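Side-chain contacts in RNA-binding protein RMD9, mitochondrial (Saccharomyces cerevisiae S288C, PDB 7A9X), which binds a dodecameric motif in the 3'-UTRs of mitochondrial mRNAs and takes part in their processing or stability: residues L114-N117 with G118-T122; T122-Q125 with L126-L129. One frame throughout, in Å; residues are numbered along the deposited sequence.

Interaction 1. Residues L114-N117 with G118-T122. With nucleotides of chain B.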
loop_
_atom_site.group_PDB
_atom_site.type_symbol
_atom_site.label_atom_id
_atom_site.label_comp_id
_atom_site.label_asym_id
_atom_site.label_seq_id
_atom_site.Cartn_x
_atom_site.Cartn_y
_atom_site.Cartn_z
ATOM N N LEU A 114 16.949 6.690 11.161
ATOM C CA LEU A 114 17.327 5.453 10.486
ATOM C C LEU A 114 16.159 4.476 10.428
ATOM O O LEU A 114 15.901 3.868 9.384
ATOM C CB LEU A 114 18.525 4.816 11.192
ATOM C CG LEU A 114 19.006 3.495 10.599
ATOM C CD1 LEU A 114 19.412 3.704 9.150
ATOM C CD2 LEU A 114 20.157 2.929 11.414
ATOM N N LEU A 115 15.444 4.310 11.545
ATOM C CA LEU A 115 14.258 3.462 11.541
ATOM C C LEU A 115 13.191 4.006 10.600
ATOM O O LEU A 115 12.448 3.231 9.987
ATOM C CB LEU A 115 13.704 3.330 12.961
ATOM C CG LEU A 115 14.629 2.715 14.016
ATOM C CD1 LEU A 115 14.007 2.813 15.401
ATOM C CD2 LEU A 115 14.951 1.267 13.677
ATOM N N HIS A 116 13.101 5.333 10.471
ATOM C CA HIS A 116 12.179 5.914 9.503
ATOM C C HIS A 116 12.561 5.515 8.085
ATOM O O HIS A 116 11.704 5.094 7.300
ATOM C CB HIS A 116 12.150 7.438 9.646
ATOM C CG HIS A 116 11.101 8.104 8.810
ATOM N ND1 HIS A 116 11.050 9.469 8.628
ATOM C CD2 HIS A 116 10.061 7.592 8.109
ATOM C CE1 HIS A 116 10.025 9.770 7.850
ATOM N NE2 HIS A 116 9.409 8.649 7.522
ATOM N N ASN A 117 13.846 5.627 7.738
ATOM C CA ASN A 117 14.283 5.212 6.411
ATOM C C ASN A 117 14.113 3.712 6.207
ATOM O O ASN A 117 13.946 3.260 5.069
ATOM C CB ASN A 117 15.735 5.627 6.179
ATOM C CG ASN A 117 15.868 7.096 5.839
ATOM O OD1 ASN A 117 14.884 7.837 5.842
ATOM N ND2 ASN A 117 17.089 7.528 5.546
ATOM N N GLY A 118 14.149 2.929 7.287
ATOM C CA GLY A 118 13.852 1.511 7.167
ATOM C C GLY A 118 12.417 1.260 6.746
ATOM O O GLY A 118 12.150 0.418 5.883
ATOM N N LEU A 119 11.473 1.984 7.353
ATOM C CA LEU A 119 10.083 1.909 6.914
ATOM C C LEU A 119 9.956 2.291 5.447
ATOM O O LEU A 119 9.278 1.605 4.672
ATOM C CB LEU A 119 9.209 2.822 7.774
ATOM C CG LEU A 119 9.120 2.492 9.264
ATOM C CD1 LEU A 119 8.467 3.633 10.027
ATOM C CD2 LEU A 119 8.351 1.202 9.471
ATOM N N ARG A 120 10.613 3.383 5.048
ATOM C CA ARG A 120 10.579 3.813 3.654
ATOM C C ARG A 120 11.134 2.736 2.730
ATOM O O ARG A 120 10.547 2.445 1.682
ATOM C CB ARG A 120 11.363 5.116 3.498
ATOM C CG ARG A 120 10.728 6.302 4.203
ATOM C CD ARG A 120 11.709 7.450 4.362
ATOM N NE ARG A 120 11.027 8.741 4.392
ATOM C CZ ARG A 120 11.621 9.895 4.674
ATOM N NH1 ARG A 120 10.922 11.022 4.667
ATOM N NH2 ARG A 120 12.915 9.923 4.969
ATOM N N SER A 121 12.255 2.120 3.113
ATOM C CA SER A 121 12.860 1.092 2.273
ATOM C C SER A 121 12.013 -0.175 2.242
ATOM O O SER A 121 11.885 -0.813 1.190
ATOM C CB SER A 121 14.273 0.780 2.762
ATOM O OG SER A 121 14.835 -0.290 2.022
ATOM N N THR A 122 11.427 -0.557 3.379
ATOM C CA THR A 122 10.578 -1.745 3.397
ATOM C C THR A 122 9.389 -1.584 2.457
ATOM O O THR A 122 9.070 -2.498 1.686
ATOM C CB THR A 122 10.101 -2.043 4.821
ATOM O OG1 THR A 122 11.231 -2.146 5.696
ATOM C CG2 THR A 122 9.332 -3.353 4.856
ATOM P P A B 6 7.632 11.564 1.572
ATOM O OP1 A B 6 6.147 11.587 1.564
ATOM O OP2 A B 6 8.354 11.481 2.867
ATOM O "O5'" A B 6 8.147 10.349 0.682
ATOM C "C5'" A B 6 7.656 10.122 -0.636
ATOM C "C4'" A B 6 7.824 8.677 -1.042
ATOM O "O4'" A B 6 9.241 8.397 -1.220
ATOM C "C3'" A B 6 7.318 7.669 -0.014
ATOM O "O3'" A B 6 6.829 6.504 -0.674
ATOM C "C2'" A B 6 8.583 7.325 0.766
ATOM O "O2'" A B 6 8.561 6.081 1.431
ATOM C "C1'" A B 6 9.643 7.370 -0.329
ATOM N N9 A B 6 10.967 7.700 0.192
ATOM C C8 A B 6 11.365 8.901 0.722
ATOM N N7 A B 6 12.608 8.904 1.130
ATOM C C5 A B 6 13.049 7.619 0.858
ATOM C C6 A B 6 14.285 6.991 1.061
ATOM N N6 A B 6 15.336 7.605 1.607
ATOM N N1 A B 6 14.401 5.700 0.681
ATOM C C2 A B 6 13.343 5.091 0.134
ATOM N N3 A B 6 12.128 5.576 -0.108
ATOM C C4 A B 6 12.049 6.861 0.281
ATOM P P U B 5 10.645 14.841 4.825
ATOM O OP1 U B 5 9.267 15.051 5.335
ATOM O OP2 U B 5 11.545 13.881 5.509
ATOM O "O5'" U B 5 10.507 14.398 3.305
ATOM C "C5'" U B 5 9.769 15.184 2.383
ATOM C "C4'" U B 5 9.882 14.629 0.989
ATOM O "O4'" U B 5 11.255 14.742 0.529
ATOM C "C3'" U B 5 9.575 13.147 0.854
ATOM O "O3'" U B 5 8.190 12.861 0.808
ATOM C "C2'" U B 5 10.331 12.764 -0.408
ATOM O "O2'" U B 5 9.625 13.176 -1.566
ATOM C "C1'" U B 5 11.588 13.625 -0.272
ATOM N N1 U B 5 12.684 12.875 0.381
ATOM C C2 U B 5 13.414 12.033 -0.433
ATOM O O2 U B 5 13.193 11.919 -1.627
ATOM N N3 U B 5 14.414 11.338 0.199
ATOM C C4 U B 5 14.744 11.397 1.538
ATOM O O4 U B 5 15.674 10.708 1.957
ATOM C C5 U B 5 13.939 12.288 2.318
ATOM C C6 U B 5 12.956 12.978 1.728
#
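Arg-120 lies one helical turn beyond His-116 and stacks its guanidinium flat on the imidazole ring. The two centres are 3.9 Å apart and the planes differ by 26°. The overlap is offset: Arg-120 NE sits over the ring face near its rim, 3.5 Å from His-116 NE2. The histidine is turned toward this partner because its CG stands anti to the backbone N (chi1 -173°). Its ring nitrogens are held from outside the turn, NE2 by Glu-180 and ND1 by His-173, which should fix the ring's rotation. The carboxylate of Glu-180 probably adds negative charge near the guanidinium and helps offset its positive charge.

Asn-117 grips the same guanidinium at its edge. Arg-120 NH2 donates to Asn-117 OD1 at 3.0 Å, nearly along the C=O axis, with the oxygen close to the guanidinium plane. The amide is anchored at its other end, where ND2 bonds to Ser-58 of helix 52-59.

The other terminal nitrogen, NH1, meets the RNA. Arg-120 NH1 donates to OP2 of U5 of chain B at 3.0 Å and to OP2 of A6 of chain B at 3.2 Å. N7 of A6 of chain B lies over the guanidinium face opposite the histidine. The extended chain from CG to NE carries NH1 out to the two phosphates. A leucine in place of Arg-120 would probably leave both phosphates without this charged partner and Asn-117 OD1 without its donor.

Backbone bonds from Gly-118, Leu-119, Arg-120 and Ser-121 back to Leu-114, Leu-115, His-116 and Asn-117 keep the helix regular here. The whole is an i to i+4 and i to i+3 pairing on one alpha-helical face, forming a phosphate-binding arginine site in an RNA-binding helical protein.

Interaction 2. Residues T122-Q125 with L126-L129. With nucleotides of chain B.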
loop_
_atom_site.group_PDB
_atom_site.type_symbol
_atom_site.label_atom_id
_atom_site.label_comp_id
_atom_site.label_asym_id
_atom_site.label_seq_id
_atom_site.Cartn_x
_atom_site.Cartn_y
_atom_site.Cartn_z
ATOM N N THR A 122 11.427 -0.557 3.379
ATOM C CA THR A 122 10.578 -1.745 3.397
ATOM C C THR A 122 9.389 -1.584 2.457
ATOM O O THR A 122 9.070 -2.498 1.686
ATOM C CB THR A 122 10.101 -2.043 4.821
ATOM O OG1 THR A 122 11.231 -2.146 5.696
ATOM C CG2 THR A 122 9.332 -3.353 4.856
ATOM N N ARG A 123 8.725 -0.425 2.499
ATOM C CA ARG A 123 7.616 -0.175 1.579
ATOM C C ARG A 123 8.082 -0.227 0.129
ATOM O O ARG A 123 7.392 -0.786 -0.733
ATOM C CB ARG A 123 6.970 1.180 1.874
ATOM C CG ARG A 123 6.273 1.280 3.221
ATOM C CD ARG A 123 5.436 2.557 3.307
ATOM N NE ARG A 123 6.241 3.763 3.124
ATOM C CZ ARG A 123 6.683 4.522 4.121
ATOM N NH1 ARG A 123 7.415 5.599 3.868
ATOM N NH2 ARG A 123 6.389 4.206 5.374
ATOM N N ASP A 124 9.250 0.354 -0.157
ATOM C CA ASP A 124 9.789 0.317 -1.513
ATOM C C ASP A 124 10.060 -1.114 -1.964
ATOM O O ASP A 124 9.806 -1.465 -3.122
ATOM C CB ASP A 124 11.065 1.157 -1.588
ATOM C CG ASP A 124 11.646 1.211 -2.987
ATOM O OD1 ASP A 124 10.984 1.771 -3.885
ATOM O OD2 ASP A 124 12.766 0.697 -3.186
ATOM N N GLN A 125 10.571 -1.957 -1.062
ATOM C CA GLN A 125 10.856 -3.339 -1.432
ATOM C C GLN A 125 9.580 -4.119 -1.713
ATOM O O GLN A 125 9.573 -5.004 -2.577
ATOM C CB GLN A 125 11.660 -4.025 -0.327
ATOM C CG GLN A 125 13.074 -3.491 -0.165
ATOM C CD GLN A 125 13.941 -3.752 -1.382
ATOM O OE1 GLN A 125 13.894 -4.831 -1.974
ATOM N NE2 GLN A 125 14.737 -2.760 -1.763
ATOM N N LEU A 126 8.498 -3.812 -0.996
ATOM C CA LEU A 126 7.231 -4.494 -1.231
ATOM C C LEU A 126 6.717 -4.229 -2.641
ATOM O O LEU A 126 6.181 -5.133 -3.293
ATOM C CB LEU A 126 6.207 -4.055 -0.182
ATOM C CG LEU A 126 4.916 -4.858 0.013
ATOM C CD1 LEU A 126 3.848 -4.486 -1.007
ATOM C CD2 LEU A 126 5.208 -6.344 -0.040
ATOM N N VAL A 127 6.877 -2.998 -3.133
ATOM C CA VAL A 127 6.335 -2.656 -4.444
ATOM C C VAL A 127 7.223 -3.157 -5.579
ATOM O O VAL A 127 6.737 -3.324 -6.704
ATOM C CB VAL A 127 6.107 -1.137 -4.551
ATOM C CG1 VAL A 127 7.403 -0.408 -4.880
ATOM C CG2 VAL A 127 5.030 -0.827 -5.581
ATOM N N LYS A 128 8.504 -3.428 -5.311
ATOM C CA LYS A 128 9.425 -3.901 -6.337
ATOM C C LYS A 128 9.294 -5.391 -6.622
ATOM O O LYS A 128 9.812 -5.855 -7.643
ATOM C CB LYS A 128 10.871 -3.586 -5.939
ATOM C CG LYS A 128 11.297 -2.147 -6.194
ATOM C CD LYS A 128 12.772 -1.940 -5.879
ATOM C CE LYS A 128 13.316 -0.679 -6.541
ATOM N NZ LYS A 128 12.555 0.546 -6.164
ATOM N N LEU A 129 8.626 -6.145 -5.755
ATOM C CA LEU A 129 8.453 -7.575 -5.968
ATOM C C LEU A 129 7.568 -7.841 -7.183
ATOM O O LEU A 129 6.753 -7.008 -7.589
ATOM C CB LEU A 129 7.834 -8.229 -4.734
ATOM C CG LEU A 129 8.687 -8.274 -3.469
ATOM C CD1 LEU A 129 7.822 -8.639 -2.277
ATOM C CD2 LEU A 129 9.817 -9.274 -3.642
ATOM P P C B 8 0.608 2.896 -3.188
ATOM O OP1 C B 8 0.012 1.915 -4.129
ATOM O OP2 C B 8 -0.211 4.034 -2.698
ATOM O "O5'" C B 8 1.149 2.133 -1.899
ATOM C "C5'" C B 8 1.707 0.828 -1.988
ATOM C "C4'" C B 8 1.340 0.002 -0.781
ATOM O "O4'" C B 8 2.051 0.503 0.388
ATOM C "C3'" C B 8 -0.149 0.015 -0.422
ATOM O "O3'" C B 8 -0.584 -1.289 -0.038
ATOM C "C2'" C B 8 -0.215 0.960 0.775
ATOM O "O2'" C B 8 -1.285 0.715 1.662
ATOM C "C1'" C B 8 1.135 0.721 1.441
ATOM N N1 C B 8 1.587 1.865 2.245
ATOM C C2 C B 8 1.877 1.686 3.602
ATOM O O2 C B 8 1.786 0.557 4.103
ATOM N N3 C B 8 2.266 2.754 4.337
ATOM C C4 C B 8 2.358 3.959 3.775
ATOM N N4 C B 8 2.749 4.980 4.541
ATOM C C5 C B 8 2.056 4.171 2.399
ATOM C C6 C B 8 1.671 3.108 1.681
ATOM P P A B 7 5.634 5.658 -0.011
ATOM O OP1 A B 7 4.861 6.570 0.869
ATOM O OP2 A B 7 6.203 4.407 0.556
ATOM O "O5'" A B 7 4.728 5.255 -1.254
ATOM C "C5'" A B 7 3.506 5.926 -1.547
ATOM C "C4'" A B 7 2.901 5.428 -2.839
ATOM O "O4'" A B 7 3.575 6.066 -3.958
ATOM C "C3'" A B 7 3.033 3.926 -3.075
ATOM O "O3'" A B 7 1.941 3.476 -3.875
ATOM C "C2'" A B 7 4.315 3.839 -3.893
ATOM O "O2'" A B 7 4.457 2.657 -4.651
ATOM C "C1'" A B 7 4.190 5.079 -4.771
ATOM N N9 A B 7 5.472 5.610 -5.238
ATOM C C8 A B 7 6.647 5.685 -4.534
ATOM N N7 A B 7 7.634 6.211 -5.218
ATOM C C5 A B 7 7.068 6.499 -6.454
ATOM C C6 A B 7 7.593 7.073 -7.625
ATOM N N6 A B 7 8.859 7.476 -7.754
ATOM N N1 A B 7 6.760 7.222 -8.678
ATOM C C2 A B 7 5.489 6.820 -8.553
ATOM N N3 A B 7 4.881 6.268 -7.507
ATOM C C4 A B 7 5.735 6.134 -6.479
ATOM P P A B 9 -0.901 -2.418 -1.139
ATOM O OP1 A B 9 -1.588 -3.517 -0.417
ATOM O OP2 A B 9 0.345 -2.716 -1.884
ATOM O "O5'" A B 9 -1.934 -1.759 -2.168
ATOM C "C5'" A B 9 -1.487 -0.992 -3.282
ATOM C "C4'" A B 9 -1.786 -1.643 -4.611
ATOM O "O4'" A B 9 -0.584 -1.643 -5.420
ATOM C "C3'" A B 9 -2.229 -3.100 -4.578
ATOM O "O3'" A B 9 -3.628 -3.222 -4.361
ATOM C "C2'" A B 9 -1.780 -3.630 -5.937
ATOM O "O2'" A B 9 -2.719 -3.286 -6.944
ATOM C "C1'" A B 9 -0.502 -2.827 -6.181
ATOM N N9 A B 9 0.723 -3.548 -5.780
ATOM C C8 A B 9 1.445 -3.357 -4.628
ATOM N N7 A B 9 2.507 -4.118 -4.529
ATOM C C5 A B 9 2.491 -4.857 -5.703
ATOM C C6 A B 9 3.356 -5.848 -6.205
ATOM N N6 A B 9 4.443 -6.278 -5.562
ATOM N N1 A B 9 3.062 -6.389 -7.407
ATOM C C2 A B 9 1.971 -5.955 -8.051
ATOM N N3 A B 9 1.083 -5.033 -7.681
ATOM C C4 A B 9 1.401 -4.515 -6.486
#
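The C-terminal turn of helix 105-128 is part of the RNA-binding surface, and on it Asp-124 and Lys-128 close an i to i+4 salt bridge. Lys-128 NZ lies 3.0 Å from Asp-124 OD2, on the syn side of the carboxylate. A weaker bond goes to OD1. The lysine chain bends at its last torsion (chi4 57°), which turns NZ back to the carboxylate.

Val-127 sets CG1 3.2 Å from Asp-124 O, while its CG2 meets the ribose O2' of A7 of chain B. Backbone bonds continue the helix, from Leu-126 N to Thr-122 O and, more weakly, from Val-127 N to Arg-123 O.

Arg-123 NE donates to OP2 of A7 of chain B at 2.6 Å, near the guanidinium plane. Its CD lies 3.3 Å from N3 of C8 of chain B, and NH2 forms a salt bridge with Glu-180. In the last turn Leu-126 O accepts a bond from N6 of A9 of chain B at 3.1 Å; just past the helix, Leu-129 O takes a weak one from the same amino group.

Around this turn, Thr-122 and Leu-126 pack against helix 140-147, and Thr-122 and Gln-125 also touch helix 78-97.

Both interactions lie on helix 105-128, and neither closes a loop: each joins neighbouring turns of one continuous segment. Interaction 1 comes first in the chain, and interaction 2 begins at Thr-122, the last residue of interaction 1. Thus they run in series, sharing that residue, and neither nest nor cross. Their centres are 11 Å apart. The RNA strand passes in the same direction, with U5 and A6 of chain B at interaction 1 and A7, C8 and A9 of chain B at interaction 2. Glu-180 of helix 168-180 has a partner in each. Helices 78-97 and 140-147 flank both, while helices 52-59 and 151-161 pack beside interaction 1.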